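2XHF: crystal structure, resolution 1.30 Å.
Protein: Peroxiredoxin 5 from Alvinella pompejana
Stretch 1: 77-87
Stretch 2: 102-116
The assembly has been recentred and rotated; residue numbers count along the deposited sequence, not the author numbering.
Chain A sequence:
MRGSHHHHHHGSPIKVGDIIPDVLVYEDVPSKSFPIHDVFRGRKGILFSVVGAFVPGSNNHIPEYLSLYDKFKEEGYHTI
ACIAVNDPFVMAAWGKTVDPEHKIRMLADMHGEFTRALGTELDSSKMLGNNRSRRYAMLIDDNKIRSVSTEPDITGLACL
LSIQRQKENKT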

ATOM      1  N   TYR A  77     -28.355   2.131   8.646  1.00 15.62           N
ATOM      2  CA  TYR A  77     -27.072   1.555   8.253  1.00 14.29           C
ATOM      3  C   TYR A  77     -26.187   2.558   7.535  1.00 16.86           C
ATOM      4  O   TYR A  77     -25.487   2.191   6.601  1.00 16.93           O
ATOM      5  CB  TYR A  77     -27.293   0.345   7.340  1.00 17.80           C
ATOM      6  CG  TYR A  77     -27.777  -0.888   8.042  1.00 17.69           C
ATOM      7  CD1 TYR A  77     -29.137  -1.083   8.289  1.00 19.28           C
ATOM      8  CD2 TYR A  77     -26.889  -1.872   8.433  1.00 17.19           C
ATOM      9  CE1 TYR A  77     -29.577  -2.230   8.918  1.00 21.46           C
ATOM     10  CE2 TYR A  77     -27.319  -3.021   9.063  1.00 17.70           C
ATOM     11  CZ  TYR A  77     -28.663  -3.198   9.298  1.00 21.52           C
ATOM     12  OH  TYR A  77     -29.104  -4.345   9.924  1.00 28.21           O
ATOM     13  N   HIS A  78     -26.129   3.800   8.012  1.00 13.76           N
ATOM     14  CA  HIS A  78     -25.284   4.780   7.335  1.00 15.18           C
ATOM     15  C   HIS A  78     -23.805   4.555   7.627  1.00 15.38           C
ATOM     16  O   HIS A  78     -22.945   5.098   6.911  1.00 17.61           O
ATOM     17  CB  HIS A  78     -25.651   6.209   7.707  1.00 18.63           C
ATOM     18  CG  HIS A  78     -24.875   6.754   8.862  1.00 22.35           C
ATOM     19  ND1 HIS A  78     -25.254   6.558  10.167  1.00 24.22           N
ATOM     20  CD2 HIS A  78     -23.743   7.494   8.907  1.00 24.79           C
ATOM     21  CE1 HIS A  78     -24.392   7.151  10.973  1.00 28.64           C
ATOM     22  NE2 HIS A  78     -23.460   7.724  10.233  1.00 27.23           N
ATOM     23  N   THR A  79     -23.508   3.780   8.671  1.00 12.46           N
ATOM     24  CA  THR A  79     -22.132   3.467   9.027  1.00 12.87           C
ATOM     25  C   THR A  79     -21.642   2.314   8.169  1.00 12.56           C
ATOM     26  O   THR A  79     -22.070   1.179   8.344  1.00 14.62           O
ATOM     27  CB  THR A  79     -22.016   3.102  10.510  1.00 13.57           C
ATOM     28  OG1 THR A  79     -22.523   4.181  11.302  1.00 14.98           O
ATOM     29  CG2 THR A  79     -20.557   2.847  10.876  1.00 16.00           C
ATOM     30  N   ILE A  80     -20.753   2.625   7.232  1.00 11.66           N
ATOM     31  CA  ILE A  80     -20.223   1.680   6.265  1.00 12.88           C
ATOM     32  C   ILE A  80     -18.717   1.741   6.357  1.00 12.15           C
ATOM     33  O   ILE A  80     -18.125   2.827   6.308  1.00 12.61           O
ATOM     34  CB  ILE A  80     -20.659   2.030   4.821  1.00 15.99           C
ATOM     35  CG1 ILE A  80     -22.157   2.229   4.745  1.00 19.56           C
ATOM     36  CG2 ILE A  80     -20.178   0.967   3.814  1.00 15.61           C
ATOM     37  CD1 ILE A  80     -22.617   2.917   3.478  1.00 26.19           C
ATOM     38  N   ALA A  81     -18.098   0.580   6.495  1.00 11.80           N
ATOM     39  CA  ALA A  81     -16.655   0.494   6.592  1.00 11.32           C
ATOM     40  C   ALA A  81     -16.108  -0.508   5.599  1.00 12.33           C
ATOM     41  O   ALA A  81     -16.662  -1.598   5.431  1.00 12.62           O
ATOM     42  CB  ALA A  81     -16.250   0.086   7.999  1.00 12.55           C
ATOM     43  N   CYS A  82     -15.016  -0.109   4.955  1.00 12.64           N
ATOM     44  CA  CYS A  82     -14.247  -0.971   4.078  1.00 12.24           C
ATOM     45  C   CYS A  82     -12.953  -1.307   4.793  1.00 12.80           C
ATOM     46  O   CYS A  82     -12.290  -0.411   5.286  1.00 14.24           O
ATOM     47  CB  CYS A  82     -13.917  -0.223   2.797  1.00 13.61           C
ATOM     48  SG  CYS A  82     -12.833  -1.105   1.646  1.00 14.75           S
ATOM     49  N   ILE A  83     -12.605  -2.591   4.849  1.00 12.58           N
ATOM     50  CA  ILE A  83     -11.409  -3.027   5.540  1.00 12.15           C
ATOM     51  C   ILE A  83     -10.481  -3.765   4.569  1.00 11.96           C
ATOM     52  O   ILE A  83     -10.930  -4.554   3.735  1.00 12.68           O
ATOM     53  CB  ILE A  83     -11.758  -3.893   6.776  1.00 13.64           C
ATOM     54  CG1 ILE A  83     -10.543  -4.161   7.637  1.00 14.90           C
ATOM     55  CG2 ILE A  83     -12.469  -5.185   6.411  1.00 14.51           C
ATOM     56  CD1 ILE A  83     -10.919  -4.491   9.112  1.00 16.88           C
ATOM     57  N   ALA A  84      -9.189  -3.494   4.697  1.00 12.38           N
ATOM     58  CA  ALA A  84      -8.179  -4.163   3.894  1.00 12.71           C
ATOM     59  C   ALA A  84      -6.903  -4.317   4.683  1.00 12.83           C
ATOM     60  O   ALA A  84      -6.611  -3.519   5.571  1.00 11.88           O
ATOM     61  CB  ALA A  84      -7.895  -3.346   2.661  1.00 17.23           C
ATOM     62  N   VAL A  85      -6.102  -5.310   4.308  1.00 12.88           N
ATOM     63  CA  VAL A  85      -4.797  -5.501   4.896  1.00 15.13           C
ATOM     64  C   VAL A  85      -3.846  -4.592   4.103  1.00 12.63           C
ATOM     65  O   VAL A  85      -3.310  -4.966   3.039  1.00 14.45           O
ATOM     66  CB  VAL A  85      -4.389  -6.987   4.883  1.00 15.37           C
ATOM     67  CG1 VAL A  85      -3.013  -7.171   5.493  1.00 15.74           C
ATOM     68  CG2 VAL A  85      -5.424  -7.845   5.616  1.00 14.49           C
ATOM     69  N   ASN A  86      -3.639  -3.402   4.661  1.00 13.07           N
ATOM     70  CA  ASN A  86      -2.788  -2.337   4.118  1.00 12.09           C
ATOM     71  C   ASN A  86      -2.394  -1.460   5.283  1.00 12.84           C
ATOM     72  O   ASN A  86      -3.067  -1.456   6.328  1.00 12.66           O
ATOM     73  CB  ASN A  86      -3.530  -1.452   3.123  1.00 12.94           C
ATOM     74  CG  ASN A  86      -3.552  -2.017   1.715  1.00 12.11           C
ATOM     75  OD1 ASN A  86      -4.592  -2.416   1.229  1.00 12.58           O
ATOM     76  ND2 ASN A  86      -2.397  -2.040   1.048  1.00 14.18           N
ATOM     77  N   ASP A  87      -1.350  -0.669   5.093  1.00 12.17           N
ATOM     78  CA  ASP A  87      -1.038   0.382   6.048  1.00 12.33           C
ATOM     79  C   ASP A  87      -2.035   1.531   5.849  1.00 10.97           C
ATOM     80  O   ASP A  87      -2.608   1.690   4.768  1.00 11.76           O
ATOM     81  CB  ASP A  87       0.433   0.832   5.941  1.00 13.44           C
ATOM     82  CG  ASP A  87       0.711   1.699   4.721  1.00 13.45           C
ATOM     83  OD1 ASP A  87       1.458   1.255   3.801  1.00 13.13           O
ATOM     84  OD2 ASP A  87       0.196   2.841   4.679  1.00 12.99           O
ATOM     85  N   HIS A 102     -16.198  10.769   1.317  1.00 12.18           N
ATOM     86  CA  HIS A 102     -15.889  10.089   2.574  1.00 12.10           C
ATOM     87  C   HIS A 102     -17.124   9.506   3.241  1.00 12.25           C
ATOM     88  O   HIS A 102     -17.343   9.641   4.455  1.00 14.62           O
ATOM     89  CB  HIS A 102     -15.139  11.009   3.549  1.00 14.82           C
ATOM     90  CG  HIS A 102     -14.507  10.281   4.697  1.00 14.77           C
ATOM     91  ND1 HIS A 102     -14.416  10.824   5.958  1.00 17.27           N
ATOM     92  CD2 HIS A 102     -13.984   9.036   4.793  1.00 15.16           C
ATOM     93  CE1 HIS A 102     -13.831   9.964   6.770  1.00 17.88           C
ATOM     94  NE2 HIS A 102     -13.524   8.880   6.076  1.00 17.65           N
ATOM     95  N   LYS A 103     -17.926   8.804   2.451  1.00 12.89           N
ATOM     96  CA  LYS A 103     -19.073   8.096   2.981  1.00 14.86           C
ATOM     97  C   LYS A 103     -18.709   6.792   3.654  1.00 17.09           C
ATOM     98  O   LYS A 103     -19.502   6.257   4.412  1.00 27.59           O
ATOM     99  CB  LYS A 103     -20.072   7.833   1.855  1.00 16.09           C
ATOM    100  CG  LYS A 103     -20.671   9.115   1.313  1.00 19.85           C
ATOM    101  CD  LYS A 103     -21.871   9.583   2.079  1.00 39.77           C
ATOM    102  CE  LYS A 103     -22.854  10.242   1.101  1.00 39.34           C
ATOM    103  NZ  LYS A 103     -22.292  11.449   0.416  1.00 24.51           N
ATOM    104  N   ILE A 104     -17.517   6.279   3.388  1.00 12.42           N
ATOM    105  CA  ILE A 104     -17.109   4.967   3.872  1.00 13.72           C
ATOM    106  C   ILE A 104     -15.864   5.113   4.740  1.00 13.85           C
ATOM    107  O   ILE A 104     -14.905   5.774   4.351  1.00 14.66           O
ATOM    108  CB  ILE A 104     -16.804   4.020   2.685  1.00 13.89           C
ATOM    109  CG1 ILE A 104     -18.055   3.823   1.801  1.00 16.73           C
ATOM    110  CG2 ILE A 104     -16.288   2.679   3.184  1.00 14.45           C
ATOM    111  CD1 ILE A 104     -17.758   3.138   0.474  1.00 20.54           C
ATOM    112  N   ARG A 105     -15.897   4.531   5.931  1.00 12.65           N
ATOM    113  CA  ARG A 105     -14.745   4.492   6.808  1.00 12.62           C
ATOM    114  C   ARG A 105     -13.729   3.508   6.235  1.00 12.77           C
ATOM    115  O   ARG A 105     -14.061   2.363   5.966  1.00 14.54           O
ATOM    116  CB  ARG A 105     -15.181   4.046   8.200  1.00 13.94           C
ATOM    117  CG  ARG A 105     -16.210   4.957   8.880  1.00 15.27           C
ATOM    118  CD  ARG A 105     -15.593   6.250   9.407  1.00 14.02           C
ATOM    119  NE  ARG A 105     -14.582   6.004  10.421  1.00 13.65           N
ATOM    120  CZ  ARG A 105     -14.835   5.689  11.685  1.00 15.61           C
ATOM    121  NH1 ARG A 105     -16.083   5.608  12.151  1.00 17.38           N
ATOM    122  NH2 ARG A 105     -13.815   5.473  12.493  1.00 14.87           N
ATOM    123  N   MET A 106     -12.492   3.966   6.090  1.00 12.03           N
ATOM    124  CA  MET A 106     -11.443   3.165   5.490  1.00 12.50           C
ATOM    125  C   MET A 106     -10.552   2.626   6.577  1.00 11.86           C
ATOM    126  O   MET A 106      -9.710   3.347   7.120  1.00 14.06           O
ATOM    127  CB  MET A 106     -10.653   4.002   4.478  1.00 13.63           C
ATOM    128  CG  MET A 106     -11.474   4.397   3.271  1.00 16.61           C
ATOM    129  SD  MET A 106     -11.549   3.022   2.101  1.00 16.99           S
ATOM    130  CE  MET A 106     -12.928   3.487   1.060  1.00 19.82           C
ATOM    131  N   LEU A 107     -10.765   1.356   6.900  1.00 11.35           N
ATOM    132  CA  LEU A 107     -10.105   0.697   8.002  1.00 11.61           C
ATOM    133  C   LEU A 107      -8.939  -0.173   7.505  1.00 12.61           C
ATOM    134  O   LEU A 107      -9.108  -1.043   6.672  1.00 14.33           O
ATOM    135  CB  LEU A 107     -11.095  -0.154   8.792  1.00 13.83           C
ATOM    136  CG  LEU A 107     -12.343   0.566   9.290  1.00 11.96           C
ATOM    137  CD1 LEU A 107     -13.201  -0.421  10.054  1.00 14.97           C
ATOM    138  CD2 LEU A 107     -12.000   1.779  10.145  1.00 13.79           C
ATOM    139  N   ALA A 108      -7.767   0.102   8.044  1.00 11.49           N
ATOM    140  CA  ALA A 108      -6.551  -0.619   7.685  1.00 13.10           C
ATOM    141  C   ALA A 108      -6.258  -1.692   8.715  1.00 13.26           C
ATOM    142  O   ALA A 108      -5.921  -1.387   9.859  1.00 13.48           O
ATOM    143  CB  ALA A 108      -5.388   0.345   7.575  1.00 13.79           C
ATOM    144  N   ASP A 109      -6.469  -2.938   8.329  1.00 13.63           N
ATOM    145  CA  ASP A 109      -6.127  -4.108   9.152  1.00 14.00           C
ATOM    146  C   ASP A 109      -4.649  -4.409   8.927  1.00 14.27           C
ATOM    147  O   ASP A 109      -4.260  -5.419   8.311  1.00 14.89           O
ATOM    148  CB  ASP A 109      -6.982  -5.289   8.703  1.00 15.47           C
ATOM    149  CG  ASP A 109      -6.789  -6.515   9.579  1.00 15.81           C
ATOM    150  OD1 ASP A 109      -6.421  -6.349  10.766  1.00 15.92           O
ATOM    151  OD2 ASP A 109      -7.021  -7.645   9.082  1.00 16.87           O
ATOM    152  N   MET A 110      -3.816  -3.508   9.419  1.00 14.42           N
ATOM    153  CA  MET A 110      -2.452  -3.411   8.921  1.00 14.88           C
ATOM    154  C   MET A 110      -1.615  -4.659   9.167  1.00 18.12           C
ATOM    155  O   MET A 110      -0.758  -5.000   8.349  1.00 17.07           O
ATOM    156  CB  MET A 110      -1.776  -2.192   9.551  1.00 20.30           C
ATOM    157  CG  MET A 110      -0.344  -2.029   9.136  1.00 25.45           C
ATOM    158  SD  MET A 110       0.290  -0.443   9.649  1.00 22.53           S
ATOM    159  CE  MET A 110       0.144  -0.515  11.372  1.00 27.99           C
ATOM    160  N   HIS A 111      -1.826  -5.306  10.309  1.00 16.21           N
ATOM    161  CA  HIS A 111      -1.079  -6.509  10.658  1.00 18.76           C
ATOM    162  C   HIS A 111      -1.815  -7.769  10.220  1.00 16.90           C
ATOM    163  O   HIS A 111      -1.341  -8.877  10.462  1.00 21.65           O
ATOM    164  CB  HIS A 111      -0.868  -6.579  12.179  1.00 17.77           C
ATOM    165  CG  HIS A 111      -0.226  -5.361  12.754  1.00 19.43           C
ATOM    166  ND1 HIS A 111       1.094  -5.033  12.529  1.00 23.34           N
ATOM    167  CD2 HIS A 111      -0.739  -4.366  13.510  1.00 21.01           C
ATOM    168  CE1 HIS A 111       1.377  -3.905  13.155  1.00 25.48           C
ATOM    169  NE2 HIS A 111       0.280  -3.477  13.753  1.00 24.01           N
ATOM    170  N   GLY A 112      -2.984  -7.599   9.600  1.00 16.23           N
ATOM    171  CA  GLY A 112      -3.833  -8.710   9.224  1.00 16.65           C
ATOM    172  C   GLY A 112      -4.472  -9.407  10.417  1.00 17.80           C
ATOM    173  O   GLY A 112      -5.004 -10.514  10.289  1.00 18.53           O
ATOM    174  N   GLU A 113      -4.487  -8.741  11.564  1.00 17.20           N
ATOM    175  CA  GLU A 113      -4.978  -9.381  12.772  1.00 19.08           C
ATOM    176  C   GLU A 113      -6.488  -9.653  12.720  1.00 19.36           C
ATOM    177  O   GLU A 113      -6.949 -10.718  13.142  1.00 18.55           O
ATOM    178  CB  GLU A 113      -4.633  -8.547  14.008  1.00 20.92           C
ATOM    179  CG  GLU A 113      -4.971  -9.252  15.298  1.00 19.95           C
ATOM    180  CD  GLU A 113      -4.568  -8.468  16.525  1.00 31.70           C
ATOM    181  OE1 GLU A 113      -4.252  -7.264  16.407  1.00 25.49           O
ATOM    182  OE2 GLU A 113      -4.566  -9.073  17.616  1.00 31.30           O
ATOM    183  N   PHE A 114      -7.263  -8.693  12.212  1.00 17.37           N
ATOM    184  CA  PHE A 114      -8.707  -8.864  12.140  1.00 16.89           C
ATOM    185  C   PHE A 114      -9.052  -9.968  11.158  1.00 16.36           C
ATOM    186  O   PHE A 114      -9.886 -10.833  11.429  1.00 17.65           O
ATOM    187  CB  PHE A 114      -9.407  -7.563  11.749  1.00 15.82           C
ATOM    188  CG  PHE A 114     -10.912  -7.673  11.712  1.00 16.49           C
ATOM    189  CD1 PHE A 114     -11.651  -7.616  12.873  1.00 16.58           C
ATOM    190  CD2 PHE A 114     -11.584  -7.825  10.516  1.00 19.18           C
ATOM    191  CE1 PHE A 114     -13.028  -7.701  12.849  1.00 16.60           C
ATOM    192  CE2 PHE A 114     -12.952  -7.918  10.474  1.00 17.01           C
ATOM    193  CZ  PHE A 114     -13.688  -7.848  11.639  1.00 15.32           C
ATOM    194  N   THR A 115      -8.378  -9.931  10.015  1.00 16.81           N
ATOM    195  CA  THR A 115      -8.576 -10.910   8.971  1.00 19.11           C
ATOM    196  C   THR A 115      -8.265 -12.331   9.469  1.00 20.67           C
ATOM    197  O   THR A 115      -9.032 -13.275   9.238  1.00 22.62           O
ATOM    198  CB  THR A 115      -7.691 -10.534   7.772  1.00 17.43           C
ATOM    199  OG1 THR A 115      -8.156  -9.295   7.216  1.00 17.53           O
ATOM    200  CG2 THR A 115      -7.695 -11.614   6.685  1.00 21.64           C
ATOM    201  N   ARG A 116      -7.163 -12.487  10.193  1.00 19.43           N
ATOM    202  CA  ARG A 116      -6.832 -13.797  10.737  1.00 20.26           C
ATOM    203  C   ARG A 116      -7.855 -14.229  11.781  1.00 22.42           C
ATOM    204  O   ARG A 116      -8.239 -15.401  11.821  1.00 25.64           O
ATOM    205  CB  ARG A 116      -5.431 -13.806  11.339  1.00 21.72           C
ATOM    206  CG  ARG A 116      -4.351 -13.956  10.288  1.00 27.35           C
ATOM    207  CD  ARG A 116      -2.982 -14.208  10.891  1.00 32.05           C
ATOM    208  NE  ARG A 116      -2.597 -13.153  11.826  1.00 31.55           N
ATOM    209  CZ  ARG A 116      -2.035 -11.999  11.480  1.00 30.28           C
ATOM    210  NH1 ARG A 116      -1.760 -11.741  10.206  1.00 27.80           N
ATOM    211  NH2 ARG A 116      -1.743 -11.102  12.416  1.00 29.24           N
TER
HETATM  212  O   HOH W   1     -20.249   5.495   6.859  1.00 15.27           O

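The apolar centre of this contact lies on the two faces of a pair of parallel strands, ending at A84 and A108, whose axes approach to 4.7 Å and whose N-to-C directions differ by 30°. Side chains alternate between the faces. A81, I83, R105 and L107 share one. There A81 CB lies 3.7 Å from L107 CD1, and I83 CG1 is 4.2 Å from L107 CB; L107, with chi1 m and chi2 t, brings CD1 against the small methyl of A81. I83, with both chi angles t, extends further, so that its CD1 comes within 3.7 Å of F114 CD2, at an oblique position relative to the ring. This branched side chain therefore ties the strand pair to the first turn of the helix beginning at E113.

C82, A84, M106 and A108 occupy the other face. C82 CB packs 4.1 Å from M106 SD and 3.8 Å from I104 CG2, while I80 CG2 is 4.1 Å from I104 CG1. All these residues except R105 are buried, which accords with their apolar or weakly polar character. R105 contributes its CB, 4.1 Å from A81 CB, but its end leads away, and its guanidinium finds hydrogen bonds elsewhere in the structure. Together the stretches bury 843 Å², both sides summed.

Between these two layers of side chains, the backbone provides a ladder of five hydrogen bonds. R105 N donates to I80 O (2.8 Å, 158°), C82 N to R105 O (2.8 Å, 159°), L107 N to C82 O (2.8 Å, 167°), A84 N to L107 O (3.1 Å, 156°) and D109 N to A84 O (2.8 Å, 147°). The parallel pattern is evident at C82, whose N and O address R105 and L107, the residues flanking its bridge partner M106. CA-H...O contacts supplement the ladder; the shortest joins I83 CA to L107 O at 3.2 Å.

Beyond the strands, D109 directs its CB toward stretch 1, 3.9 Å from I83 CG1, while its carboxylate organises the helix start. D109 OD1 accepts from F114 N at 2.9 Å, and D109 OD2 accepts from T115 N at 2.8 Å and T115 OG1 at 2.7 Å. This holds the threonine hydroxyl where V85 CG2 can pack 3.5 Å from T115 OG1. The type I turn from D109 to G112 is closed by G112 N donating to D109 O at 2.8 Å. Its last residue has phi 70°, a value favouring glycine, and an ideal CB there would clash with R116 NH1 at 3.0 Å.

At the polar edges the fit is less uniform. N86 O is buried without a hydrogen-bonding partner, although M110 CA makes a CA-H...O contact with it at 3.3 Å. At the opposite end of the ladder, water 1 bridges the stretches: it accepts from I80 N at 2.9 Å and lies 2.7 Å from both H78 O and K103 O, linking the two stretches just before the direct backbone bonds begin.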